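PDB 4KPK: enoyl-CoA hydratase/isomerase, which probably acts as an isomerase of the enoyl-CoA hydratase/isomerase family, a group of enzymes that work on acyl-CoA thioesters. Local coordinates for residues 84-89 with 228-233; 73-78 with 124-129; 205-210 with 216-221. All blocks are in the same frame, centred on the assembly; numbering follows the deposited sequence.

Contact 1. Residues 84-89 with 228-233; sequences CQILLL and PFIDAL
I86 reaches from strand 86-89 into the shoulder of helix 228-233, where its terminal methyl lands between I230 and L233. The apolar packing is carried by few atoms. CD1 of I86 lies 3.4 Å from CB of L233, tighter than usual van der Waals contact, and the two side chains run across each other at about a right angle. CG1 of I86 follows at 3.8 Å from the same L233 CB, so the I86 branch meets the root of the leucine rather than its tip. What directs it there is the first torsion: CG1 stands beside the backbone N (chi1 -79°), and a nearly extended second torsion pushes CD1 out as the foremost atom. On the other flank, I86 CD1 lies 4.2 Å from CG2 of I230. Two residues along the strand, L88 makes a lighter version of the contact, its CD1 meeting CD1 of I230 methyl to methyl at 4.0 Å, again crosswise.

A second kind of contact is methyl against backbone: I86 CD1 also sits 3.7 Å from the carbonyl O of I230. All four residues are buried, and nothing polar joins the segments. The backbones meet their needs elsewhere, the strand pairing with G48 and A50 at the start of strand 49-54 on one side, and with P136 and I138 at strand 137-141 on the other.

The segment axes run nearly antiparallel, at 163° and 10.2 Å. L87 turns to helix 65-80 on the other face of the sheet, while L233 also touches I138 of the adjacent strand and L199 of the second subunit. Helices thus flank this central strand on both faces, the layered core characteristic of the crotonase fold.

Contact 2. Residues 73-78 with 124-129; sequences QVLEHF and ARLMSM
Where L75 meets M129 and L126, no ring takes part; the aromatic rings of helix 73-78, H77 and F78, lie away from it. There the F78 ring has CD2 of its chain neighbour H77 over one face, 3.7 Å above the plane and displaced toward the rim. The imidazole is held in turn by a hydrogen bond between its NE2 and OG1 of T31, and the two aromatic residues so tie this part of the helix to helix 30-37.

The contact itself is a helix-helix packing of the crotonase fold. The two segments run in roughly the same direction, crossing at 32° with axes 10.5 Å apart, and nearest along their backbones at L75 and M129. L75 carries the contact from its side. Its CG stands beside the backbone N (chi1 -70°) and the rest of the chain is extended, which carries the CD1 methyl across to the second helix. There CD1 lies 4.0 Å from CB of M129, against the base of that side chain.

M129, a selenomethionine, extends toward L75 from CB through CG. Its chain is modelled with a bend at the last torsion that brings the CE methyl implausibly near L75, so the detail of that end is doubtful, and the pair rests on the contact of M129 CB with L75 CD1.

Around this pair the packing continues, with I72 touching both L126 and M129, and M52 of strand 49-54 lying on L75. Elsewhere on helix 124-129, A124 and S128 pack on S265 and L261 of the third subunit. L126 approaches L75 at about a right angle, and the two leucines meet through their CD1 methyls at 3.9 Å.

Contact 3. Residues 205-210 with 216-221; sequences DAQKAL and HDINDD
I218 points its CD1 methyl at helix 206-210, where it meets A206, Q207 and L210. The methyl lies 3.7 Å from the carbonyl O of A206 and 4.0 Å from its CB, while OE1 of Q207 comes within 3.8 Å as that side chain bends back. L210 spans the contact with both branches: CD2 packs obliquely on I218 CD1 at 3.9 Å, and CD1 rests 3.5 Å from the carbonyl O of H216. Having CG anti to the backbone N (chi1 178°) sends its two methyls to neighbouring points along 216-218. In place of this leucine, an alanine would probably leave I218 CD1 and the H216 carbonyl without their methyl partners, opening a gap between helix and strand.

Further out, polar groups fix the two elements. D205 is the N-cap, its OD1 accepting from K208 N at 3.1 Å, nearly straight at 173°; Q207 NE2 is held by E211. H216 pairs through its backbone with A159, and D217 and N219 with A161. Beyond the strand, N219 OD1 takes D221 N in an Asx turn, the donor lying well above the carbonyl plane, and D221 caps helix 222-235 at A224.

Here the chain leaving the short helix 206-212 folds back as strand 217-218, the outermost strand of the main sheet within this chain, in the crotonase fold.

In the fold
Burial falls from contact 1 to contact 3 while the meeting side chains stay largely apolar; what changes is the polar surroundings. Contact 1 is buried, contact 2 partly so, and both join their segments through apolar side chains. Contact 3 lies at the surface, and capping and turn bonds surround its meeting point. Contacts 1 and 2 adjoin, since helix 65-80 leads into strand 86-91 and L87 packs on L75 and F78. Contacts 1 and 3 do not touch, yet both reach the same sheet, and strand 217-218 runs on into helix 222-235. Contacts 2 and 3 stand apart, about 26 Å between centres. Each contact has a subunit neighbour: the second for contacts 1 and 3, the third for contact 2.

Contact 1. Residues 84-89 with 228-233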
ATOM      1  N   CYS A  84       2.822 -30.212  12.651  1.00 42.04           N
ATOM      2  CA  CYS A  84       3.042 -28.760  12.698  1.00 37.23           C
ATOM      3  C   CYS A  84       1.898 -28.078  11.975  1.00 34.89           C
ATOM      4  O   CYS A  84       1.783 -28.182  10.727  1.00 32.51           O
ATOM      5  CB  CYS A  84       4.390 -28.381  12.051  1.00 34.18           C
ATOM      6  SG  CYS A  84       4.603 -26.592  11.864  1.00 32.66           S
ATOM      7  N   GLN A  85       1.026 -27.416  12.739  1.00 31.22           N
ATOM      8  CA  GLN A  85      -0.024 -26.569  12.133  1.00 30.93           C
ATOM      9  C   GLN A  85       0.413 -25.107  12.040  1.00 28.13           C
ATOM     10  O   GLN A  85      -0.062 -24.387  11.200  1.00 28.59           O
ATOM     11  CB  GLN A  85      -1.329 -26.591  12.948  1.00 36.62           C
ATOM     12  CG  GLN A  85      -2.233 -27.811  12.753  1.00 43.90           C
ATOM     13  CD  GLN A  85      -2.166 -28.846  13.895  1.00 49.85           C
ATOM     14  OE1 GLN A  85      -2.729 -28.652  15.009  1.00 43.87           O
ATOM     15  NE2 GLN A  85      -1.507 -29.974  13.610  1.00 53.28           N
ATOM     16  N   ILE A  86       1.248 -24.660  12.972  1.00 24.31           N
ATOM     17  CA  ILE A  86       1.658 -23.293  13.097  1.00 25.78           C
ATOM     18  C   ILE A  86       3.156 -23.353  13.343  1.00 24.22           C
ATOM     19  O   ILE A  86       3.618 -24.311  13.941  1.00 22.87           O
ATOM     20  CB  ILE A  86       0.983 -22.664  14.357  1.00 33.04           C
ATOM     21  CG1 ILE A  86      -0.466 -22.272  14.056  1.00 36.69           C
ATOM     22  CG2 ILE A  86       1.738 -21.466  14.902  1.00 35.22           C
ATOM     23  CD1 ILE A  86      -1.245 -22.037  15.340  1.00 44.28           C
ATOM     24  N   LEU A  87       3.884 -22.317  12.882  1.00 25.29           N
ATOM     25  CA  LEU A  87       5.303 -22.113  13.163  1.00 24.00           C
ATOM     26  C   LEU A  87       5.453 -20.770  13.854  1.00 26.14           C
ATOM     27  O   LEU A  87       5.084 -19.735  13.302  1.00 25.94           O
ATOM     28  CB  LEU A  87       6.164 -22.063  11.891  1.00 22.89           C
ATOM     29  CG  LEU A  87       7.632 -21.729  12.223  1.00 24.97           C
ATOM     30  CD1 LEU A  87       8.304 -22.798  13.099  1.00 26.09           C
ATOM     31  CD2 LEU A  87       8.449 -21.424  11.008  1.00 26.34           C
ATOM     32  N   LEU A  88       6.013 -20.815  15.055  1.00 27.20           N
ATOM     33  CA  LEU A  88       6.297 -19.656  15.860  1.00 28.53           C
ATOM     34  C   LEU A  88       7.821 -19.403  15.811  1.00 27.00           C
ATOM     35  O   LEU A  88       8.622 -20.311  16.084  1.00 26.48           O
ATOM     36  CB  LEU A  88       5.796 -19.963  17.290  1.00 31.96           C
ATOM     37  CG  LEU A  88       5.502 -18.779  18.188  1.00 37.73           C
ATOM     38  CD1 LEU A  88       4.982 -19.197  19.570  1.00 40.52           C
ATOM     39  CD2 LEU A  88       6.781 -18.006  18.358  1.00 41.28           C
ATOM     40  N   LEU A  89       8.227 -18.185  15.435  1.00 27.98           N
ATOM     41  CA  LEU A  89       9.631 -17.750  15.529  1.00 28.65           C
ATOM     42  C   LEU A  89       9.841 -16.786  16.702  1.00 26.10           C
ATOM     43  O   LEU A  89       9.111 -15.795  16.823  1.00 26.33           O
ATOM     44  CB  LEU A  89      10.126 -17.004  14.303  1.00 29.29           C
ATOM     45  CG  LEU A  89      10.211 -17.657  12.934  1.00 37.12           C
ATOM     46  CD1 LEU A  89       8.790 -17.990  12.420  1.00 40.83           C
ATOM     47  CD2 LEU A  89      10.946 -16.704  11.985  1.00 39.45           C
ATOM     48  N   PRO A 228      -3.719 -15.700  21.971  1.00 33.15           N
ATOM     49  CA  PRO A 228      -4.968 -15.555  21.242  1.00 32.74           C
ATOM     50  C   PRO A 228      -4.785 -15.826  19.737  1.00 32.10           C
ATOM     51  O   PRO A 228      -5.650 -16.423  19.145  1.00 32.95           O
ATOM     52  CB  PRO A 228      -5.358 -14.102  21.487  1.00 33.03           C
ATOM     53  CG  PRO A 228      -4.102 -13.418  21.952  1.00 31.55           C
ATOM     54  CD  PRO A 228      -3.347 -14.461  22.678  1.00 32.54           C
ATOM     55  N   PHE A 229      -3.677 -15.422  19.142  1.00 29.60           N
ATOM     56  CA  PHE A 229      -3.416 -15.766  17.700  1.00 28.22           C
ATOM     57  C   PHE A 229      -3.217 -17.268  17.534  1.00 27.09           C
ATOM     58  O   PHE A 229      -3.772 -17.883  16.617  1.00 25.82           O
ATOM     59  CB  PHE A 229      -2.161 -15.090  17.191  1.00 30.55           C
ATOM     60  CG  PHE A 229      -2.231 -13.585  17.158  1.00 32.19           C
ATOM     61  CD1 PHE A 229      -2.773 -12.926  16.078  1.00 32.55           C
ATOM     62  CD2 PHE A 229      -1.721 -12.836  18.201  1.00 29.62           C
ATOM     63  CE1 PHE A 229      -2.823 -11.537  16.046  1.00 35.31           C
ATOM     64  CE2 PHE A 229      -1.749 -11.449  18.173  1.00 31.72           C
ATOM     65  CZ  PHE A 229      -2.300 -10.787  17.101  1.00 34.31           C
ATOM     66  N   ILE A 230      -2.445 -17.889  18.431  1.00 27.90           N
ATOM     67  CA  ILE A 230      -2.261 -19.332  18.359  1.00 30.47           C
ATOM     68  C   ILE A 230      -3.586 -20.085  18.458  1.00 30.94           C
ATOM     69  O   ILE A 230      -3.879 -20.943  17.634  1.00 29.81           O
ATOM     70  CB  ILE A 230      -1.286 -19.876  19.436  1.00 32.66           C
ATOM     71  CG1 ILE A 230       0.146 -19.380  19.176  1.00 34.24           C
ATOM     72  CG2 ILE A 230      -1.310 -21.408  19.496  1.00 31.25           C
ATOM     73  CD1 ILE A 230       1.031 -19.362  20.423  1.00 33.84           C
ATOM     74  N   ASP A 231      -4.378 -19.744  19.461  1.00 31.29           N
ATOM     75  CA  ASP A 231      -5.749 -20.281  19.580  1.00 32.02           C
ATOM     76  C   ASP A 231      -6.597 -20.103  18.314  1.00 27.86           C
ATOM     77  O   ASP A 231      -7.284 -21.043  17.909  1.00 29.55           O
ATOM     78  CB  ASP A 231      -6.452 -19.647  20.799  1.00 30.38           C
ATOM     79  CG  ASP A 231      -5.862 -20.155  22.109  1.00 40.96           C
ATOM     80  OD1 ASP A 231      -5.198 -21.220  22.072  1.00 46.54           O
ATOM     81  OD2 ASP A 231      -6.047 -19.530  23.196  1.00 49.18           O
ATOM     82  N   ALA A 232      -6.555 -18.933  17.680  1.00 24.16           N
ATOM     83  CA  ALA A 232      -7.409 -18.722  16.536  1.00 24.38           C
ATOM     84  C   ALA A 232      -6.888 -19.639  15.363  1.00 28.23           C
ATOM     85  O   ALA A 232      -7.651 -20.328  14.720  1.00 29.23           O
ATOM     86  CB  ALA A 232      -7.413 -17.279  16.159  1.00 23.75           C
ATOM     87  N   LEU A 233      -5.578 -19.695  15.196  1.00 27.52           N
ATOM     88  CA  LEU A 233      -4.943 -20.364  14.074  1.00 30.03           C
ATOM     89  C   LEU A 233      -5.066 -21.890  14.141  1.00 33.98           C
ATOM     90  O   LEU A 233      -5.387 -22.520  13.143  1.00 36.63           O
ATOM     91  CB  LEU A 233      -3.488 -19.920  13.960  1.00 26.55           C
ATOM     92  CG  LEU A 233      -3.266 -18.472  13.463  1.00 26.83           C
ATOM     93  CD1 LEU A 233      -1.813 -18.123  13.658  1.00 26.50           C
ATOM     94  CD2 LEU A 233      -3.618 -18.175  11.980  1.00 25.15           C
TER

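Contact 2. Residues 73-78 with 124-129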
ATOM      1  N   GLN A  73      17.158 -25.311   7.324  1.00 24.25           N
ATOM      2  CA  GLN A  73      16.915 -26.665   7.755  1.00 24.56           C
ATOM      3  C   GLN A  73      15.677 -26.815   8.660  1.00 25.52           C
ATOM      4  O   GLN A  73      14.910 -27.768   8.497  1.00 22.39           O
ATOM      5  CB  GLN A  73      18.121 -27.190   8.537  1.00 28.04           C
ATOM      6  CG  GLN A  73      19.338 -27.535   7.711  1.00 34.06           C
ATOM      7  CD  GLN A  73      20.487 -27.972   8.589  1.00 37.37           C
ATOM      8  OE1 GLN A  73      20.350 -28.907   9.391  1.00 47.28           O
ATOM      9  NE2 GLN A  73      21.623 -27.281   8.475  1.00 39.28           N
ATOM     10  N   VAL A  74      15.509 -25.904   9.639  1.00 24.29           N
ATOM     11  CA  VAL A  74      14.367 -25.980  10.514  1.00 23.84           C
ATOM     12  C   VAL A  74      13.036 -25.740   9.760  1.00 26.28           C
ATOM     13  O   VAL A  74      11.997 -26.405  10.007  1.00 22.84           O
ATOM     14  CB  VAL A  74      14.510 -24.989  11.660  1.00 27.44           C
ATOM     15  CG1 VAL A  74      13.220 -24.931  12.483  1.00 27.13           C
ATOM     16  CG2 VAL A  74      15.688 -25.353  12.556  1.00 27.78           C
ATOM     17  N   LEU A  75      13.066 -24.794   8.829  1.00 28.26           N
ATOM     18  CA  LEU A  75      11.926 -24.559   7.968  1.00 30.41           C
ATOM     19  C   LEU A  75      11.602 -25.792   7.144  1.00 31.57           C
ATOM     20  O   LEU A  75      10.437 -26.182   7.099  1.00 27.46           O
ATOM     21  CB  LEU A  75      12.142 -23.376   7.010  1.00 30.37           C
ATOM     22  CG  LEU A  75      12.178 -21.963   7.590  1.00 34.67           C
ATOM     23  CD1 LEU A  75      12.230 -20.947   6.455  1.00 34.22           C
ATOM     24  CD2 LEU A  75      10.976 -21.727   8.495  1.00 33.37           C
ATOM     25  N   GLU A  76      12.602 -26.401   6.496  1.00 33.24           N
ATOM     26  CA  GLU A  76      12.307 -27.592   5.673  1.00 35.35           C
ATOM     27  C   GLU A  76      11.805 -28.693   6.604  1.00 33.30           C
ATOM     28  O   GLU A  76      10.832 -29.352   6.301  1.00 28.76           O
ATOM     29  CB  GLU A  76      13.488 -28.039   4.828  1.00 39.02           C
ATOM     30  CG  GLU A  76      13.451 -29.521   4.444  1.00 50.79           C
ATOM     31  CD  GLU A  76      12.287 -29.988   3.525  1.00 61.34           C
ATOM     32  OE1 GLU A  76      11.103 -29.542   3.646  1.00 59.65           O
ATOM     33  OE2 GLU A  76      12.563 -30.883   2.676  1.00 65.44           O
ATOM     34  N   HIS A  77      12.400 -28.830   7.790  1.00 30.05           N
ATOM     35  CA  HIS A  77      11.895 -29.799   8.751  1.00 28.96           C
ATOM     36  C   HIS A  77      10.396 -29.645   9.077  1.00 26.21           C
ATOM     37  O   HIS A  77       9.631 -30.606   9.001  1.00 20.85           O
ATOM     38  CB  HIS A  77      12.715 -29.726  10.005  1.00 32.96           C
ATOM     39  CG  HIS A  77      12.240 -30.622  11.082  1.00 32.95           C
ATOM     40  ND1 HIS A  77      12.385 -31.988  11.018  1.00 34.41           N
ATOM     41  CD2 HIS A  77      11.637 -30.351  12.267  1.00 31.96           C
ATOM     42  CE1 HIS A  77      11.882 -32.529  12.112  1.00 34.91           C
ATOM     43  NE2 HIS A  77      11.403 -31.559  12.873  1.00 33.73           N
ATOM     44  N   PHE A  78       9.949 -28.441   9.374  1.00 24.67           N
ATOM     45  CA  PHE A  78       8.565 -28.262   9.827  1.00 27.08           C
ATOM     46  C   PHE A  78       7.543 -28.201   8.669  1.00 29.18           C
ATOM     47  O   PHE A  78       6.366 -28.531   8.830  1.00 30.32           O
ATOM     48  CB  PHE A  78       8.452 -27.042  10.757  1.00 26.07           C
ATOM     49  CG  PHE A  78       8.985 -27.282  12.173  1.00 28.96           C
ATOM     50  CD1 PHE A  78       8.528 -28.354  12.942  1.00 29.60           C
ATOM     51  CD2 PHE A  78       9.911 -26.403  12.765  1.00 27.40           C
ATOM     52  CE1 PHE A  78       9.000 -28.575  14.224  1.00 26.41           C
ATOM     53  CE2 PHE A  78      10.361 -26.606  14.077  1.00 26.70           C
ATOM     54  CZ  PHE A  78       9.918 -27.697  14.802  1.00 27.74           C
ATOM     55  N   ALA A 124      18.501 -15.315   0.224  1.00 26.38           N
ATOM     56  CA  ALA A 124      17.236 -15.123  -0.527  1.00 22.96           C
ATOM     57  C   ALA A 124      16.308 -16.337  -0.485  1.00 22.94           C
ATOM     58  O   ALA A 124      15.067 -16.191  -0.420  1.00 25.81           O
ATOM     59  CB  ALA A 124      17.481 -14.712  -1.941  1.00 22.06           C
ATOM     60  N   ARG A 125      16.919 -17.519  -0.529  1.00 21.54           N
ATOM     61  CA  ARG A 125      16.211 -18.799  -0.383  1.00 23.34           C
ATOM     62  C   ARG A 125      15.572 -18.898   1.025  1.00 20.87           C
ATOM     63  O   ARG A 125      14.427 -19.307   1.176  1.00 21.66           O
ATOM     64  CB  ARG A 125      17.212 -19.953  -0.622  1.00 23.39           C
ATOM     65  CG  ARG A 125      16.675 -21.364  -0.427  1.00 28.22           C
ATOM     66  CD  ARG A 125      17.760 -22.455  -0.673  1.00 29.50           C
ATOM     67  NE  ARG A 125      17.183 -23.801  -0.710  1.00 34.94           N
ATOM     68  CZ  ARG A 125      16.432 -24.291  -1.726  1.00 36.02           C
ATOM     69  NH1 ARG A 125      16.135 -23.560  -2.795  1.00 35.40           N
ATOM     70  NH2 ARG A 125      15.955 -25.526  -1.672  1.00 37.34           N
ATOM     71  N   LEU A 126      16.321 -18.549   2.051  1.00 23.06           N
ATOM     72  CA  LEU A 126      15.718 -18.410   3.431  1.00 21.73           C
ATOM     73  C   LEU A 126      14.435 -17.521   3.460  1.00 19.45           C
ATOM     74  O   LEU A 126      13.393 -17.980   3.851  1.00 23.68           O
ATOM     75  CB  LEU A 126      16.754 -17.883   4.421  1.00 20.54           C
ATOM     76  CG  LEU A 126      16.220 -17.607   5.859  1.00 20.04           C
ATOM     77  CD1 LEU A 126      15.440 -18.803   6.362  1.00 20.39           C
ATOM     78  CD2 LEU A 126      17.299 -17.185   6.812  1.00 20.53           C
HETATM   79  N   MSE A 127      14.482 -16.292   3.006  1.00 21.64           N
HETATM   80  CA  MSE A 127      13.316 -15.424   3.027  1.00 22.19           C
HETATM   81  C   MSE A 127      12.160 -15.963   2.205  1.00 25.35           C
HETATM   82  O   MSE A 127      10.990 -15.912   2.602  1.00 20.71           O
HETATM   83  CB  MSE A 127      13.699 -14.095   2.466  1.00 23.60           C
HETATM   84  CG  MSE A 127      14.681 -13.256   3.245  1.00 25.55           C
HETATM   85 SE   MSE A 127      14.236 -12.921   5.155  1.00 31.09          SE
HETATM   86  CE  MSE A 127      16.097 -12.854   5.811  1.00 27.45           C
ATOM     87  N   SER A 128      12.472 -16.448   1.000  1.00 23.81           N
ATOM     88  CA  SER A 128      11.434 -16.987   0.148  1.00 22.24           C
ATOM     89  C   SER A 128      10.684 -18.165   0.772  1.00 23.10           C
ATOM     90  O   SER A 128       9.440 -18.166   0.800  1.00 22.22           O
ATOM     91  CB  SER A 128      12.018 -17.397  -1.221  1.00 22.58           C
ATOM     92  OG  SER A 128      10.954 -17.706  -2.091  1.00 23.64           O
HETATM   93  N   MSE A 129      11.415 -19.150   1.283  1.00 23.45           N
HETATM   94  CA  MSE A 129      10.802 -20.275   1.939  1.00 29.04           C
HETATM   95  C   MSE A 129       9.988 -19.874   3.157  1.00 25.41           C
HETATM   96  O   MSE A 129       8.953 -20.494   3.434  1.00 26.61           O
HETATM   97  CB  MSE A 129      11.784 -21.289   2.531  1.00 33.83           C
HETATM   98  CG  MSE A 129      12.634 -21.993   1.466  1.00 42.86           C
HETATM   99 SE   MSE A 129      13.793 -23.371   2.304  1.00 52.15          SE
HETATM  100  CE  MSE A 129      12.824 -23.647   3.978  1.00 38.11           C
TER

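Contact 3. Residues 205-210 with 216-221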
ATOM      1  N   ASP A 205      11.297   2.995  16.216  1.00 26.24           N
ATOM      2  CA  ASP A 205      10.858   2.322  17.414  1.00 26.45           C
ATOM      3  C   ASP A 205       9.616   1.474  17.181  1.00 26.62           C
ATOM      4  O   ASP A 205       9.149   1.333  16.069  1.00 25.91           O
ATOM      5  CB  ASP A 205      10.712   3.302  18.643  1.00 30.62           C
ATOM      6  CG  ASP A 205       9.550   4.286  18.539  1.00 30.45           C
ATOM      7  OD1 ASP A 205       8.607   4.113  17.748  1.00 30.95           O
ATOM      8  OD2 ASP A 205       9.582   5.275  19.294  1.00 34.64           O
ATOM      9  N   ALA A 206       9.136   0.857  18.254  1.00 25.40           N
ATOM     10  CA  ALA A 206       8.079  -0.089  18.209  1.00 27.37           C
ATOM     11  C   ALA A 206       6.815   0.563  17.691  1.00 27.47           C
ATOM     12  O   ALA A 206       6.075  -0.024  16.910  1.00 21.60           O
ATOM     13  CB  ALA A 206       7.834  -0.619  19.633  1.00 29.74           C
ATOM     14  N   GLN A 207       6.537   1.772  18.170  1.00 26.52           N
ATOM     15  CA  GLN A 207       5.280   2.405  17.851  1.00 26.22           C
ATOM     16  C   GLN A 207       5.252   2.734  16.359  1.00 23.21           C
ATOM     17  O   GLN A 207       4.248   2.590  15.709  1.00 23.36           O
ATOM     18  CB  GLN A 207       5.141   3.685  18.670  1.00 27.65           C
ATOM     19  CG  GLN A 207       3.927   4.496  18.310  1.00 33.65           C
ATOM     20  CD  GLN A 207       2.632   3.710  18.428  1.00 40.78           C
ATOM     21  OE1 GLN A 207       2.443   2.933  19.386  1.00 49.75           O
ATOM     22  NE2 GLN A 207       1.720   3.904  17.459  1.00 39.70           N
ATOM     23  N   LYS A 208       6.339   3.265  15.855  1.00 20.04           N
ATOM     24  CA  LYS A 208       6.447   3.564  14.413  1.00 21.91           C
ATOM     25  C   LYS A 208       6.297   2.285  13.550  1.00 20.42           C
ATOM     26  O   LYS A 208       5.637   2.295  12.524  1.00 20.88           O
ATOM     27  CB  LYS A 208       7.815   4.224  14.178  1.00 23.62           C
ATOM     28  CG  LYS A 208       8.265   4.411  12.736  1.00 25.36           C
ATOM     29  CD  LYS A 208       7.274   5.191  11.917  1.00 28.83           C
ATOM     30  CE  LYS A 208       7.087   6.583  12.425  1.00 30.33           C
ATOM     31  NZ  LYS A 208       6.337   7.304  11.364  1.00 36.16           N
ATOM     32  N   ALA A 209       6.914   1.197  14.010  1.00 20.33           N
ATOM     33  CA  ALA A 209       6.786  -0.135  13.446  1.00 23.16           C
ATOM     34  C   ALA A 209       5.342  -0.576  13.309  1.00 23.71           C
ATOM     35  O   ALA A 209       4.909  -1.155  12.272  1.00 20.23           O
ATOM     36  CB  ALA A 209       7.541  -1.148  14.324  1.00 21.54           C
ATOM     37  N   LEU A 210       4.602  -0.329  14.382  1.00 22.61           N
ATOM     38  CA  LEU A 210       3.214  -0.665  14.420  1.00 23.51           C
ATOM     39  C   LEU A 210       2.460   0.158  13.368  1.00 24.89           C
ATOM     40  O   LEU A 210       1.659  -0.419  12.621  1.00 24.29           O
ATOM     41  CB  LEU A 210       2.642  -0.466  15.860  1.00 27.54           C
ATOM     42  CG  LEU A 210       1.148  -0.742  16.088  1.00 28.20           C
ATOM     43  CD1 LEU A 210       0.870  -2.212  15.829  1.00 32.23           C
ATOM     44  CD2 LEU A 210       0.681  -0.399  17.509  1.00 30.85           C
ATOM     45  N   HIS A 216       2.232  -6.105  14.072  1.00 24.60           N
ATOM     46  CA  HIS A 216       0.766  -6.127  14.268  1.00 25.49           C
ATOM     47  C   HIS A 216       0.353  -5.759  15.694  1.00 26.76           C
ATOM     48  O   HIS A 216      -0.749  -5.301  15.896  1.00 27.81           O
ATOM     49  CB  HIS A 216       0.200  -7.503  13.898  1.00 23.19           C
ATOM     50  CG  HIS A 216       0.502  -7.897  12.479  1.00 24.61           C
ATOM     51  ND1 HIS A 216      -0.239  -7.455  11.408  1.00 28.31           N
ATOM     52  CD2 HIS A 216       1.501  -8.636  11.951  1.00 25.89           C
ATOM     53  CE1 HIS A 216       0.282  -7.923  10.284  1.00 26.36           C
ATOM     54  NE2 HIS A 216       1.361  -8.617  10.589  1.00 27.10           N
ATOM     55  N   ASP A 217       1.231  -5.912  16.677  1.00 28.24           N
ATOM     56  CA  ASP A 217       0.846  -5.689  18.107  1.00 29.50           C
ATOM     57  C   ASP A 217       2.112  -5.348  18.902  1.00 27.16           C
ATOM     58  O   ASP A 217       3.220  -5.735  18.507  1.00 23.92           O
ATOM     59  CB  ASP A 217       0.211  -6.965  18.706  1.00 31.75           C
ATOM     60  CG  ASP A 217      -0.502  -6.727  20.084  1.00 39.25           C
ATOM     61  OD1 ASP A 217      -1.148  -5.671  20.266  1.00 42.41           O
ATOM     62  OD2 ASP A 217      -0.446  -7.607  20.998  1.00 46.04           O
ATOM     63  N   ILE A 218       1.951  -4.626  20.004  1.00 26.01           N
ATOM     64  CA  ILE A 218       3.023  -4.320  20.914  1.00 24.49           C
ATOM     65  C   ILE A 218       2.624  -4.829  22.305  1.00 29.44           C
ATOM     66  O   ILE A 218       1.554  -4.481  22.827  1.00 31.05           O
ATOM     67  CB  ILE A 218       3.253  -2.804  21.012  1.00 27.39           C
ATOM     68  CG1 ILE A 218       3.675  -2.149  19.668  1.00 30.23           C
ATOM     69  CG2 ILE A 218       4.288  -2.490  22.085  1.00 27.86           C
ATOM     70  CD1 ILE A 218       3.843  -0.629  19.752  1.00 27.85           C
ATOM     71  N   ASN A 219       3.490  -5.624  22.915  1.00 30.47           N
ATOM     72  CA  ASN A 219       3.221  -6.163  24.228  1.00 29.39           C
ATOM     73  C   ASN A 219       4.520  -6.624  24.828  1.00 29.71           C
ATOM     74  O   ASN A 219       5.251  -7.430  24.221  1.00 28.21           O
ATOM     75  CB  ASN A 219       2.269  -7.352  24.082  1.00 33.19           C
ATOM     76  CG  ASN A 219       1.550  -7.725  25.386  1.00 36.18           C
ATOM     77  OD1 ASN A 219       2.016  -7.457  26.490  1.00 34.63           O
ATOM     78  ND2 ASN A 219       0.413  -8.380  25.238  1.00 37.67           N
ATOM     79  N   ASP A 220       4.848  -6.119  26.013  1.00 32.17           N
ATOM     80  CA  ASP A 220       5.989  -6.672  26.783  1.00 34.57           C
ATOM     81  C   ASP A 220       5.868  -8.169  27.175  1.00 29.64           C
ATOM     82  O   ASP A 220       6.850  -8.816  27.473  1.00 29.07           O
ATOM     83  CB  ASP A 220       6.225  -5.846  28.046  1.00 37.35           C
ATOM     84  CG  ASP A 220       6.912  -4.539  27.763  1.00 40.58           C
ATOM     85  OD1 ASP A 220       7.546  -4.388  26.675  1.00 40.03           O
ATOM     86  OD2 ASP A 220       6.818  -3.680  28.655  1.00 38.15           O
ATOM     87  N   ASP A 221       4.668  -8.721  27.183  1.00 29.00           N
ATOM     88  CA  ASP A 221       4.544 -10.120  27.454  1.00 29.19           C
ATOM     89  C   ASP A 221       4.238 -10.755  26.126  1.00 27.96           C
ATOM     90  O   ASP A 221       3.085 -10.843  25.740  1.00 27.12           O
ATOM     91  CB  ASP A 221       3.430 -10.360  28.455  1.00 30.07           C
ATOM     92  CG  ASP A 221       3.405 -11.778  28.954  1.00 33.17           C
ATOM     93  OD1 ASP A 221       3.918 -12.746  28.280  1.00 37.15           O
ATOM     94  OD2 ASP A 221       2.892 -11.936  30.068  1.00 33.57           O
TER